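Local coordinates for phosphate ABC transporter, phosphate-binding protein (Clostridium perfringens, PDB 4Q8R), which probably captures inorganic phosphate outside the cell membrane and hands it to an ABC-type transporter, as the high-affinity solute-binding component of that system, at residues Asp93-Leu96 with Val97-Lys100; Val123-Glu126 with Asp127-Thr131; Gly130-Asp133 with Ala134-Ile138; Pro194-Val197 with Leu198-Ser201. All blocks are in the same frame, centred on the assembly; numbering follows the deposited sequence.

Contact 1 (Asp93-Leu96 with Val97-Lys100); sequences DLTL and VQIK
Gln98 OE1 accepts from the backbone N of Thr95 at 2.9 Å and has the hydroxyl OG1 of Thr95 as a second, weak partner. The first of these bonds is straight, 168° at the hydrogen, and it lies in the amide plane on a lone pair of the carbonyl. In return Thr95 OG1 accepts from the backbone N of Gln98 at 3.0 Å. Each residue therefore caps the other's main chain, side chain to N-H in both directions. The torsions explain the fit. Thr95 OG1 sits between its own backbone N and carbonyl carbon (chi1 67°), facing into the first turn, while the extended Gln98 chain runs back past that hydroxyl, its CG 3.3 Å from Thr95 OG1. The first helical backbone bonds follow directly, Ile99 N to Thr95 O and Lys100 N to Leu96 O.

Leu94, whose side chain meets that of Gln98 at about a right angle, adds an apolar contact, its CB 3.9 Å from Ile99 CG1. Its CD2 also lies 3.7 Å from the amide oxygen Gln98 OE1. The side chains of Leu94 and Gln98 both touch Leu113, and Asp188 OD1 accepts from Leu96 N, tying the helix start to the residue just after strand 182-187. Reciprocal bonding between the N-cap residue and the residue three positions on is the definition of a capping box, here capping the amino end of helix 96-103 immediately after the short strand 93-94.

Contact 2 (Val123-Glu126 with Asp127-Thr131); sequences VSRE and DGSGT. With PO4 (phosphate ion), chain B.
Arg125 lays its guanidinium over the hydroxyl of Ser129, with Ser129 OG 3.2 Å above the plane and offset toward the rim. The setting is the loop between strand 121-125 and helix 130-139 of a beta-alpha-beta unit, where a helix N-terminus meets a phosphate ion. Folding back at chi2 and chi3 (-72° and -57°) brings the arginine tip over the serine, whose OG contacts the face without bonding to it. Ser129 is the N-cap, its OG accepting from Arg132 N while donating to PO4 O3.

At the guanidinium edge lie Glu126 and PO4 O2. NE and NH2 grip Glu126 side-on, one nitrogen to each carboxylate oxygen on its syn side, with NE to OE1 at 2.8 Å; OE1 also takes the backbone N of Gly155. Two bonds to one carboxylate should hold the group's rotation. NH2, which already donates to Glu126 OE2, also donates to PO4 O2 at 2.8 Å, while NH1 bonds weakly to PO4 O3.

Glu126 to Ser129 forms a type II beta turn closed by Ser129 N to Glu126 O, and Gly128 takes the positive phi this turn needs. Beyond it, Gly130 N reaches PO4 O1 at 2.8 Å. Ser11, Thr12, Ser13, Ser41 and Ser59 complete the site with their hydroxyls. PO4 O3 also accepts from Thr131 N, and from Thr131 OG1 at 2.6 Å.

Contact 3 (Gly130-Asp133 with Ala134-Ile138); sequences GTRD and AFQEI. With PO4 (phosphate ion), chain B.
Residues Gly130-Asp133 and Ala134-Ile138 are consecutive turns of one alpha-helix, and four backbone bonds join them in unbroken i to i+4 order, from Ala134 N to Gly130 O (2.9 Å) through Glu137 N to Asp133 O. The amino end of this helix faces the phosphate, so its dipole would probably favour the anion.

Two side-chain pairs span the same one-turn spacing. Arg132 stretches out with CG anti to the backbone N (chi1 174°), and the extended Gln136 chain crosses it at a slant so that Arg132 NE donates to Gln136 OE1 at 3.0 Å. The bond is somewhat bent, 144° at the hydrogen. NE stands above the amide plane instead of meeting a lone pair, and the two flat groups are turned 73° apart. The aliphatic part of the arginine shares in the contact, its CG lying 3.4 Å from Gln136 OE1. Beyond NE, the NH1 of Arg132 has its own partner in the carbonyl O of Arg125.

Asp133 and Glu137 run out from the helix in the same direction, one turn apart, with OD1 of Asp133 4.1 Å from OE2 of Glu137. A water donates to both of these oxygens, which probably eases the repulsion of like charges.

The other flank faces the protein interior. Phe135 stacks on Tyr172 of strand 169-174 and meets Tyr103 of helix 96-103 edge-to-face, while Thr131 and Ala134 rest on Ile81 and Phe135 on Leu83, so helix 130-139 packs against strands 71-86 and 169-174 as well as that helix.

Contact 4 (Pro194-Val197 with Leu198-Ser201); sequences PENV and LNKS
Asn196 and Asn199 send their side chains out as near neighbours on a shared course, their amide planes 37° apart, where helix 194-198 comes to its end. ND2 of Asn199 donates to OD1 of Asn196 at 3.2 Å, a bond that lies in the acceptor's carbonyl plane on a lone pair and close to the donor amide's own plane. Asn196 ND2 donates to the carbonyl O of Glu191, which should steady the amide whose OD1 accepts.

Asn199 is turned with CG between its backbone N and carbonyl carbon (chi1 61°), and this folds the amide back beside the helix. Its two ends then serve different partners. While ND2 reaches back to Asn196, OD1 looks forward and accepts twice from Ser201: from N at 3.0 Å, in the carbonyl plane, and from OG at 2.6 Å. The bond to Ser201 N makes an Asx turn. Ser201 OG also packs against CB of Asn196, at 3.3 Å, completing a small three-residue cluster.

Along the backbone, Asn199 N bonds to Glu195 O at 2.8 Å. Lys200, with positive phi (75°), then leaves the helical path and donates from N to Val197 O.

The short helix lies at the protein surface with Val197 turned inward onto Phe175 and Asn196 on Val190 and Tyr202; beyond Ser201 the chain runs on into strand 205-213.

In the fold
Contacts 2 and 3 form the phosphate side of the group: they share Gly130 and Thr131, their centres are 8 Å apart, they touch each other, and both touch the ion. Contact 1 adjoins contact 3, their centres 14 Å apart, and packs onto the same helix through Ile99 CG2, 3.5 Å from Phe135 CZ. It thus adjoins the helix that presents the anion site without touching contact 2. Contact 4 is a separate surface element, its centre about 23 Å from that of contact 2 and across the chain's centre from it.

Contact 1 (Asp93-Leu96 with Val97-Lys100)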
ATOM      1  N   ASP A  93      15.873   8.909   9.808  1.00 28.96           N
ATOM      2  CA  ASP A  93      15.077  10.044   9.478  1.00 30.75           C
ATOM      3  C   ASP A  93      15.545  10.517   8.125  1.00 31.14           C
ATOM      4  O   ASP A  93      16.779  10.688   7.940  1.00 31.57           O
ATOM      5  CB  ASP A  93      15.278  11.098  10.561  1.00 31.48           C
ATOM      6  CG  ASP A  93      14.336  12.271  10.472  1.00 39.20           C
ATOM      7  OD1 ASP A  93      13.521  12.394   9.563  1.00 36.10           O
ATOM      8  OD2 ASP A  93      14.416  13.129  11.386  1.00 41.96           O
ATOM      9  N   LEU A  94      14.607  10.734   7.200  1.00 28.56           N
ATOM     10  CA  LEU A  94      14.916  11.257   5.868  1.00 27.40           C
ATOM     11  C   LEU A  94      13.904  12.316   5.462  1.00 25.66           C
ATOM     12  O   LEU A  94      12.712  12.182   5.792  1.00 25.47           O
ATOM     13  CB  LEU A  94      14.907  10.116   4.840  1.00 23.26           C
ATOM     14  CG  LEU A  94      16.003   9.037   4.965  1.00 25.33           C
ATOM     15  CD1 LEU A  94      15.789   7.872   4.049  1.00 26.83           C
ATOM     16  CD2 LEU A  94      17.362   9.681   4.693  1.00 25.64           C
ATOM     17  N   THR A  95      14.331  13.329   4.737  1.00 23.32           N
ATOM     18  CA  THR A  95      13.409  14.312   4.138  1.00 25.20           C
ATOM     19  C   THR A  95      12.866  13.710   2.806  1.00 22.93           C
ATOM     20  O   THR A  95      13.472  12.777   2.216  1.00 24.39           O
ATOM     21  CB  THR A  95      14.109  15.617   3.872  1.00 22.14           C
ATOM     22  OG1 THR A  95      15.106  15.396   2.835  1.00 22.76           O
ATOM     23  CG2 THR A  95      14.707  16.189   5.170  1.00 26.29           C
ATOM     24  N   LEU A  96      11.736  14.225   2.303  1.00 23.50           N
ATOM     25  CA  LEU A  96      11.219  13.717   1.068  1.00 22.40           C
ATOM     26  C   LEU A  96      12.231  13.877  -0.063  1.00 21.57           C
ATOM     27  O   LEU A  96      12.343  12.990  -0.914  1.00 25.00           O
ATOM     28  CB  LEU A  96       9.905  14.353   0.670  1.00 27.15           C
ATOM     29  CG  LEU A  96       8.638  13.920   1.395  1.00 29.39           C
ATOM     30  CD1 LEU A  96       7.488  14.740   0.844  1.00 34.74           C
ATOM     31  CD2 LEU A  96       8.381  12.445   1.186  1.00 27.85           C
ATOM     32  N   VAL A  97      12.945  14.979  -0.074  1.00 23.00           N
ATOM     33  CA  VAL A  97      13.932  15.209  -1.128  0.84 23.29           C
ATOM     34  C   VAL A  97      15.113  14.255  -1.003  1.00 20.23           C
ATOM     35  O   VAL A  97      15.686  13.808  -2.057  1.00 22.25           O
ATOM     36  CB  VAL A  97      14.301  16.655  -1.276  0.84 22.74           C
ATOM     37  CG1 VAL A  97      15.152  17.227  -0.124  0.84 21.97           C
ATOM     38  CG2 VAL A  97      14.992  16.892  -2.657  0.84 25.15           C
ATOM     39  N   GLN A  98      15.542  13.928   0.247  1.00 20.77           N
ATOM     40  CA  GLN A  98      16.550  12.854   0.373  1.00 22.37           C
ATOM     41  C   GLN A  98      16.031  11.556  -0.235  1.00 21.66           C
ATOM     42  O   GLN A  98      16.752  10.833  -0.943  1.00 20.94           O
ATOM     43  CB  GLN A  98      16.966  12.611   1.806  1.00 21.23           C
ATOM     44  CG  GLN A  98      17.863  13.706   2.332  1.00 21.63           C
ATOM     45  CD  GLN A  98      18.153  13.519   3.807  1.00 24.42           C
ATOM     46  OE1 GLN A  98      17.227  13.353   4.569  1.00 26.94           O
ATOM     47  NE2 GLN A  98      19.390  13.654   4.192  1.00 25.80           N
ATOM     48  N   ILE A  99      14.749  11.218   0.014  1.00 22.98           N
ATOM     49  CA  ILE A  99      14.181   9.988  -0.497  1.00 19.75           C
ATOM     50  C   ILE A  99      14.189  10.024  -2.066  1.00 19.46           C
ATOM     51  O   ILE A  99      14.515   9.037  -2.714  1.00 21.40           O
ATOM     52  CB  ILE A  99      12.765   9.747   0.084  1.00 20.52           C
ATOM     53  CG1 ILE A  99      12.892   9.515   1.563  1.00 23.00           C
ATOM     54  CG2 ILE A  99      12.104   8.521  -0.544  1.00 23.56           C
ATOM     55  CD1 ILE A  99      11.610   9.743   2.340  1.00 23.09           C
ATOM     56  N   LYS A 100      13.807  11.176  -2.596  1.00 19.68           N
ATOM     57  CA  LYS A 100      13.801  11.354  -4.059  1.00 21.65           C
ATOM     58  C   LYS A 100      15.206  11.107  -4.572  1.00 19.83           C
ATOM     59  O   LYS A 100      15.390  10.421  -5.586  1.00 21.90           O
ATOM     60  CB  LYS A 100      13.353  12.714  -4.457  1.00 22.47           C
ATOM     61  CG  LYS A 100      13.171  12.964  -5.986  1.00 26.96           C
ATOM     62  CD  LYS A 100      12.735  14.380  -6.256  1.00 31.97           C
ATOM     63  CE  LYS A 100      13.014  14.723  -7.682  1.00 38.45           C
ATOM     64  NZ  LYS A 100      12.389  15.996  -8.066  1.00 50.61           N
TER

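Contact 2 (Val123-Glu126 with Asp127-Thr131)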
ATOM      1  N   VAL A 123      15.038  -0.543  -3.475  1.00 19.80           N
ATOM      2  CA  VAL A 123      14.005  -1.484  -3.809  1.00 18.54           C
ATOM      3  C   VAL A 123      12.714  -0.756  -4.148  1.00 19.15           C
ATOM      4  O   VAL A 123      12.221   0.062  -3.377  1.00 21.50           O
ATOM      5  CB  VAL A 123      13.758  -2.593  -2.719  1.00 21.04           C
ATOM      6  CG1 VAL A 123      12.905  -3.711  -3.256  1.00 22.15           C
ATOM      7  CG2 VAL A 123      15.073  -3.130  -2.176  1.00 24.06           C
ATOM      8  N   SER A 124      12.160  -1.120  -5.313  1.00 19.18           N
ATOM      9  CA  SER A 124      10.910  -0.585  -5.823  0.65 18.77           C
ATOM     10  C   SER A 124       9.951  -1.730  -6.021  1.00 18.09           C
ATOM     11  O   SER A 124      10.347  -2.919  -6.092  1.00 19.45           O
ATOM     12  CB  SER A 124      11.060   0.129  -7.184  0.65 17.94           C
ATOM     13  OG  SER A 124      11.799   1.311  -7.030  0.65 21.97           O
ATOM     14  N   ARG A 125       8.645  -1.389  -6.015  1.00 17.88           N
ATOM     15  CA  ARG A 125       7.621  -2.328  -6.358  1.00 17.17           C
ATOM     16  C   ARG A 125       7.554  -2.451  -7.915  1.00 17.92           C
ATOM     17  O   ARG A 125       8.140  -1.628  -8.634  1.00 21.13           O
ATOM     18  CB  ARG A 125       6.300  -1.873  -5.807  1.00 17.25           C
ATOM     19  CG  ARG A 125       6.149  -2.120  -4.283  1.00 18.47           C
ATOM     20  CD  ARG A 125       5.980  -3.591  -3.932  1.00 17.91           C
ATOM     21  NE  ARG A 125       4.830  -4.176  -4.637  1.00 18.80           N
ATOM     22  CZ  ARG A 125       3.538  -3.901  -4.373  1.00 20.88           C
ATOM     23  NH1 ARG A 125       3.216  -3.234  -3.266  1.00 18.95           N
ATOM     24  NH2 ARG A 125       2.592  -4.376  -5.178  1.00 21.59           N
ATOM     25  N   GLU A 126       6.864  -3.479  -8.368  1.00 19.24           N
ATOM     26  CA  GLU A 126       6.598  -3.709  -9.789  1.00 18.79           C
ATOM     27  C   GLU A 126       5.641  -2.657 -10.356  1.00 22.28           C
ATOM     28  O   GLU A 126       4.867  -2.035  -9.652  1.00 21.51           O
ATOM     29  CB  GLU A 126       6.007  -5.073  -9.977  1.00 21.28           C
ATOM     30  CG  GLU A 126       4.522  -5.263  -9.620  1.00 20.88           C
ATOM     31  CD  GLU A 126       4.175  -5.189  -8.146  1.00 23.10           C
ATOM     32  OE1 GLU A 126       5.073  -5.164  -7.254  1.00 22.78           O
ATOM     33  OE2 GLU A 126       2.939  -5.212  -7.895  1.00 24.60           O
ATOM     34  N   ASP A 127       5.699  -2.472 -11.671  1.00 23.53           N
ATOM     35  CA  ASP A 127       4.819  -1.589 -12.367  0.50 24.38           C
ATOM     36  C   ASP A 127       3.399  -2.050 -12.102  1.00 26.24           C
ATOM     37  O   ASP A 127       3.123  -3.229 -12.177  1.00 29.26           O
ATOM     38  CB  ASP A 127       5.073  -1.699 -13.905  0.50 34.90           C
ATOM     39  CG  ASP A 127       4.852  -0.417 -14.607  0.50 44.99           C
ATOM     40  OD1 ASP A 127       4.409   0.511 -13.920  0.50 43.95           O
ATOM     41  OD2 ASP A 127       5.119  -0.332 -15.838  0.50 50.79           O
ATOM     42  N   GLY A 128       2.522  -1.115 -11.833  1.00 24.69           N
ATOM     43  CA  GLY A 128       1.114  -1.453 -11.588  1.00 25.01           C
ATOM     44  C   GLY A 128       0.780  -1.444 -10.102  1.00 22.95           C
ATOM     45  O   GLY A 128      -0.387  -1.451  -9.749  1.00 24.19           O
ATOM     46  N   SER A 129       1.778  -1.429  -9.250  1.00 21.99           N
ATOM     47  CA  SER A 129       1.550  -1.301  -7.803  1.00 20.53           C
ATOM     48  C   SER A 129       0.931   0.083  -7.502  1.00 19.24           C
ATOM     49  O   SER A 129       1.467   1.140  -7.891  1.00 20.23           O
ATOM     50  CB  SER A 129       2.900  -1.449  -7.046  1.00 19.44           C
ATOM     51  OG  SER A 129       2.880  -0.940  -5.747  1.00 19.04           O
ATOM     52  N   GLY A 130      -0.121   0.101  -6.673  1.00 18.97           N
ATOM     53  CA  GLY A 130      -0.671   1.336  -6.238  1.00 20.38           C
ATOM     54  C   GLY A 130       0.280   2.090  -5.259  1.00 20.86           C
ATOM     55  O   GLY A 130       0.354   3.342  -5.275  1.00 21.37           O
ATOM     56  N   THR A 131       0.996   1.326  -4.427  1.00 22.09           N
ATOM     57  CA  THR A 131       1.983   1.906  -3.511  1.00 20.22           C
ATOM     58  C   THR A 131       3.074   2.619  -4.300  1.00 20.15           C
ATOM     59  O   THR A 131       3.449   3.742  -3.982  1.00 21.68           O
ATOM     60  CB  THR A 131       2.543   0.838  -2.585  1.00 18.78           C
ATOM     61  OG1 THR A 131       1.461   0.027  -2.095  1.00 20.58           O
ATOM     62  CG2 THR A 131       3.404   1.451  -1.458  1.00 21.58           C
TER
HETATM   63  P   PO4 B 301      -0.302  -2.510  -4.137  1.00 18.74           P
HETATM   64  O1  PO4 B 301      -1.146  -2.095  -5.352  1.00 19.76           O
HETATM   65  O2  PO4 B 301      -0.020  -3.997  -4.145  1.00 18.95           O
HETATM   66  O3  PO4 B 301       0.942  -1.636  -4.038  1.00 17.99           O
HETATM   67  O4  PO4 B 301      -1.138  -2.156  -2.862  1.00 19.61           O
HETATM   68  O   HOH W   1       1.164  -4.975 -10.031  1.00 39.38           O

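Contact 3 (Gly130-Asp133 with Ala134-Ile138)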
ATOM      1  N   GLY A 130      -0.121   0.101  -6.673  1.00 18.97           N
ATOM      2  CA  GLY A 130      -0.671   1.336  -6.238  1.00 20.38           C
ATOM      3  C   GLY A 130       0.280   2.090  -5.259  1.00 20.86           C
ATOM      4  O   GLY A 130       0.354   3.342  -5.275  1.00 21.37           O
ATOM      5  N   THR A 131       0.996   1.326  -4.427  1.00 22.09           N
ATOM      6  CA  THR A 131       1.983   1.906  -3.511  1.00 20.22           C
ATOM      7  C   THR A 131       3.074   2.619  -4.300  1.00 20.15           C
ATOM      8  O   THR A 131       3.449   3.742  -3.982  1.00 21.68           O
ATOM      9  CB  THR A 131       2.543   0.838  -2.585  1.00 18.78           C
ATOM     10  OG1 THR A 131       1.461   0.027  -2.095  1.00 20.58           O
ATOM     11  CG2 THR A 131       3.404   1.451  -1.458  1.00 21.58           C
ATOM     12  N   ARG A 132       3.551   1.970  -5.381  1.00 20.34           N
ATOM     13  CA  ARG A 132       4.579   2.609  -6.212  1.00 20.31           C
ATOM     14  C   ARG A 132       4.054   3.940  -6.807  1.00 19.42           C
ATOM     15  O   ARG A 132       4.717   4.977  -6.785  1.00 20.64           O
ATOM     16  CB  ARG A 132       5.018   1.685  -7.317  1.00 16.78           C
ATOM     17  CG  ARG A 132       5.993   2.317  -8.321  1.00 17.58           C
ATOM     18  CD  ARG A 132       6.683   1.262  -9.115  1.00 20.75           C
ATOM     19  NE  ARG A 132       7.487   1.892 -10.196  1.00 25.36           N
ATOM     20  CZ  ARG A 132       8.202   1.240 -11.098  1.00 25.46           C
ATOM     21  NH1 ARG A 132       8.258  -0.067 -11.087  1.00 23.90           N
ATOM     22  NH2 ARG A 132       8.790   1.908 -12.077  1.00 33.37           N
ATOM     23  N   ASP A 133       2.821   3.918  -7.336  1.00 20.61           N
ATOM     24  CA  ASP A 133       2.235   5.100  -7.910  1.00 21.29           C
ATOM     25  C   ASP A 133       2.158   6.272  -6.916  1.00 21.64           C
ATOM     26  O   ASP A 133       2.563   7.407  -7.180  1.00 22.42           O
ATOM     27  CB  ASP A 133       0.870   4.768  -8.465  1.00 23.87           C
ATOM     28  CG  ASP A 133       0.157   5.979  -9.035  1.00 33.21           C
ATOM     29  OD1 ASP A 133      -0.555   6.724  -8.329  1.00 39.45           O
ATOM     30  OD2 ASP A 133       0.303   6.168 -10.225  1.00 46.25           O
ATOM     31  N   ALA A 134       1.575   5.987  -5.738  1.00 22.96           N
ATOM     32  CA  ALA A 134       1.440   7.006  -4.722  1.00 21.72           C
ATOM     33  C   ALA A 134       2.762   7.483  -4.171  1.00 20.49           C
ATOM     34  O   ALA A 134       2.976   8.672  -4.010  1.00 23.19           O
ATOM     35  CB  ALA A 134       0.616   6.458  -3.552  1.00 23.73           C
ATOM     36  N   PHE A 135       3.670   6.555  -3.949  1.00 21.34           N
ATOM     37  CA  PHE A 135       5.002   6.911  -3.481  1.00 21.43           C
ATOM     38  C   PHE A 135       5.713   7.836  -4.434  1.00 21.29           C
ATOM     39  O   PHE A 135       6.258   8.882  -4.048  1.00 21.68           O
ATOM     40  CB  PHE A 135       5.835   5.611  -3.338  1.00 21.88           C
ATOM     41  CG  PHE A 135       7.259   5.826  -2.910  1.00 22.02           C
ATOM     42  CD1 PHE A 135       7.561   5.992  -1.539  1.00 23.02           C
ATOM     43  CD2 PHE A 135       8.294   5.797  -3.803  1.00 21.74           C
ATOM     44  CE1 PHE A 135       8.841   6.195  -1.093  1.00 22.38           C
ATOM     45  CE2 PHE A 135       9.619   5.989  -3.366  1.00 25.43           C
ATOM     46  CZ  PHE A 135       9.905   6.180  -2.015  1.00 27.27           C
ATOM     47  N   GLN A 136       5.682   7.491  -5.718  1.00 21.96           N
ATOM     48  CA  GLN A 136       6.364   8.331  -6.703  1.00 22.95           C
ATOM     49  C   GLN A 136       5.784   9.711  -6.854  1.00 21.97           C
ATOM     50  O   GLN A 136       6.491  10.710  -6.934  1.00 22.23           O
ATOM     51  CB  GLN A 136       6.433   7.611  -8.062  1.00 21.22           C
ATOM     52  CG  GLN A 136       7.304   6.389  -7.994  1.00 23.36           C
ATOM     53  CD  GLN A 136       7.399   5.567  -9.252  1.00 27.88           C
ATOM     54  OE1 GLN A 136       8.228   4.666  -9.350  1.00 26.48           O
ATOM     55  NE2 GLN A 136       6.444   5.757 -10.164  1.00 29.03           N
ATOM     56  N   GLU A 137       4.460   9.792  -6.765  1.00 22.97           N
ATOM     57  CA  GLU A 137       3.729  11.043  -6.803  0.53 26.57           C
ATOM     58  C   GLU A 137       4.080  11.946  -5.640  1.00 24.64           C
ATOM     59  O   GLU A 137       4.313  13.123  -5.801  1.00 25.67           O
ATOM     60  CB  GLU A 137       2.193  10.774  -6.830  0.53 29.29           C
ATOM     61  CG  GLU A 137       1.400  12.051  -7.061  0.53 29.26           C
ATOM     62  CD  GLU A 137      -0.072  11.849  -7.400  0.53 36.25           C
ATOM     63  OE1 GLU A 137      -0.859  12.769  -7.111  0.53 49.20           O
ATOM     64  OE2 GLU A 137      -0.433  10.797  -7.967  0.53 43.91           O
ATOM     65  N   ILE A 138       4.124  11.379  -4.444  1.00 25.04           N
ATOM     66  CA  ILE A 138       4.365  12.184  -3.251  0.89 24.43           C
ATOM     67  C   ILE A 138       5.833  12.604  -3.106  1.00 24.05           C
ATOM     68  O   ILE A 138       6.128  13.782  -2.835  1.00 25.82           O
ATOM     69  CB  ILE A 138       3.906  11.472  -1.988  0.89 26.60           C
ATOM     70  CG1 ILE A 138       2.380  11.360  -2.064  0.89 32.69           C
ATOM     71  CG2 ILE A 138       4.369  12.237  -0.733  0.89 25.87           C
ATOM     72  CD1 ILE A 138       1.734  10.454  -1.054  0.89 33.74           C
TER
HETATM   73  P   PO4 B 301      -0.302  -2.510  -4.137  1.00 18.74           P
HETATM   74  O1  PO4 B 301      -1.146  -2.095  -5.352  1.00 19.76           O
HETATM   75  O2  PO4 B 301      -0.020  -3.997  -4.145  1.00 18.95           O
HETATM   76  O3  PO4 B 301       0.942  -1.636  -4.038  1.00 17.99           O
HETATM   77  O4  PO4 B 301      -1.138  -2.156  -2.862  1.00 19.61           O
HETATM   78  O   HOH W   2       3.631   7.590 -10.019  1.00 51.05           O
HETATM   79  O   HOH W   3      -1.632   8.481  -6.014  1.00 56.39           O

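Contact 4 (Pro194-Val197 with Leu198-Ser201)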
ATOM      1  N   PRO A 194      -0.061   5.677  12.273  1.00 37.86           N
ATOM      2  CA  PRO A 194      -1.417   6.051  11.812  1.00 41.98           C
ATOM      3  C   PRO A 194      -1.871   7.421  12.371  1.00 38.67           C
ATOM      4  O   PRO A 194      -2.477   8.209  11.645  1.00 39.51           O
ATOM      5  CB  PRO A 194      -2.298   4.862  12.266  1.00 43.15           C
ATOM      6  CG  PRO A 194      -1.363   3.704  12.453  1.00 41.01           C
ATOM      7  CD  PRO A 194       0.032   4.272  12.711  1.00 37.68           C
ATOM      8  N   GLU A 195      -1.503   7.711  13.633  1.00 46.61           N
ATOM      9  CA  GLU A 195      -1.782   9.023  14.247  1.00 43.98           C
ATOM     10  C   GLU A 195      -1.250  10.206  13.425  1.00 41.85           C
ATOM     11  O   GLU A 195      -1.963  11.211  13.204  1.00 44.93           O
ATOM     12  CB  GLU A 195      -1.338   9.081  15.737  1.00 44.97           C
ATOM     13  CG  GLU A 195      -1.635  10.416  16.383  1.00 51.06           C
ATOM     14  CD  GLU A 195      -1.346  10.458  17.908  1.00 75.31           C
ATOM     15  OE1 GLU A 195      -0.485   9.676  18.398  1.00 85.88           O
ATOM     16  OE2 GLU A 195      -1.962  11.293  18.627  1.00 96.80           O
ATOM     17  N   ASN A 196      -0.032  10.068  12.912  1.00 40.17           N
ATOM     18  CA  ASN A 196       0.578  11.169  12.184  1.00 43.81           C
ATOM     19  C   ASN A 196       0.087  11.263  10.727  1.00 39.14           C
ATOM     20  O   ASN A 196       0.171  12.306  10.102  1.00 39.53           O
ATOM     21  CB  ASN A 196       2.108  11.096  12.283  1.00 37.82           C
ATOM     22  CG  ASN A 196       2.598  11.385  13.665  1.00 41.78           C
ATOM     23  OD1 ASN A 196       1.941  12.119  14.419  1.00 46.06           O
ATOM     24  ND2 ASN A 196       3.751  10.830  14.016  1.00 38.76           N
ATOM     25  N   VAL A 197      -0.477  10.177  10.203  1.00 38.97           N
ATOM     26  CA  VAL A 197      -1.178  10.271   8.920  1.00 41.18           C
ATOM     27  C   VAL A 197      -2.466  11.018   9.173  1.00 40.00           C
ATOM     28  O   VAL A 197      -2.793  11.953   8.443  1.00 42.42           O
ATOM     29  CB  VAL A 197      -1.488   8.894   8.346  1.00 37.45           C
ATOM     30  CG1 VAL A 197      -2.420   9.005   7.152  1.00 36.76           C
ATOM     31  CG2 VAL A 197      -0.183   8.141   8.008  1.00 39.45           C
ATOM     32  N   LEU A 198      -3.160  10.633  10.257  1.00 40.33           N
ATOM     33  CA  LEU A 198      -4.396  11.263  10.607  1.00 42.57           C
ATOM     34  C   LEU A 198      -4.215  12.753  10.826  1.00 47.31           C
ATOM     35  O   LEU A 198      -4.943  13.554  10.236  1.00 53.35           O
ATOM     36  CB  LEU A 198      -5.029  10.550  11.824  1.00 45.67           C
ATOM     37  CG  LEU A 198      -6.449  10.940  12.201  1.00 49.90           C
ATOM     38  CD1 LEU A 198      -7.374  10.939  10.991  1.00 56.74           C
ATOM     39  CD2 LEU A 198      -6.949   9.953  13.258  1.00 55.92           C
ATOM     40  N   ASN A 199      -3.228  13.167  11.606  1.00 49.40           N
ATOM     41  CA  ASN A 199      -3.056  14.613  11.799  1.00 47.34           C
ATOM     42  C   ASN A 199      -2.327  15.351  10.660  1.00 49.60           C
ATOM     43  O   ASN A 199      -2.025  16.507  10.791  1.00 50.67           O
ATOM     44  CB  ASN A 199      -2.402  14.939  13.169  1.00 49.92           C
ATOM     45  CG  ASN A 199      -1.023  14.343  13.297  1.00 47.59           C
ATOM     46  OD1 ASN A 199      -0.252  14.317  12.329  1.00 50.50           O
ATOM     47  ND2 ASN A 199      -0.697  13.860  14.477  1.00 50.87           N
ATOM     48  N   LYS A 200      -2.009  14.659   9.570  1.00 46.98           N
ATOM     49  CA  LYS A 200      -1.442  15.233   8.341  1.00 46.53           C
ATOM     50  C   LYS A 200       0.017  15.600   8.458  1.00 48.04           C
ATOM     51  O   LYS A 200       0.593  16.163   7.489  1.00 50.12           O
ATOM     52  CB  LYS A 200      -2.298  16.369   7.763  1.00 54.45           C
ATOM     53  CG  LYS A 200      -3.657  15.831   7.279  1.00 58.33           C
ATOM     54  CD  LYS A 200      -4.432  16.804   6.394  1.00 74.65           C
ATOM     55  CE  LYS A 200      -5.510  16.074   5.596  1.00 80.27           C
ATOM     56  NZ  LYS A 200      -6.550  16.993   5.056  1.00 92.14           N
ATOM     57  N   SER A 201       0.655  15.284   9.588  1.00 43.34           N
ATOM     58  CA  SER A 201       2.125  15.590   9.745  1.00 41.88           C
ATOM     59  C   SER A 201       2.999  14.563   8.976  1.00 37.95           C
ATOM     60  O   SER A 201       4.068  14.920   8.493  1.00 36.05           O
ATOM     61  CB  SER A 201       2.545  15.656  11.223  1.00 41.55           C
ATOM     62  OG  SER A 201       2.319  14.412  11.867  1.00 41.79           O
TER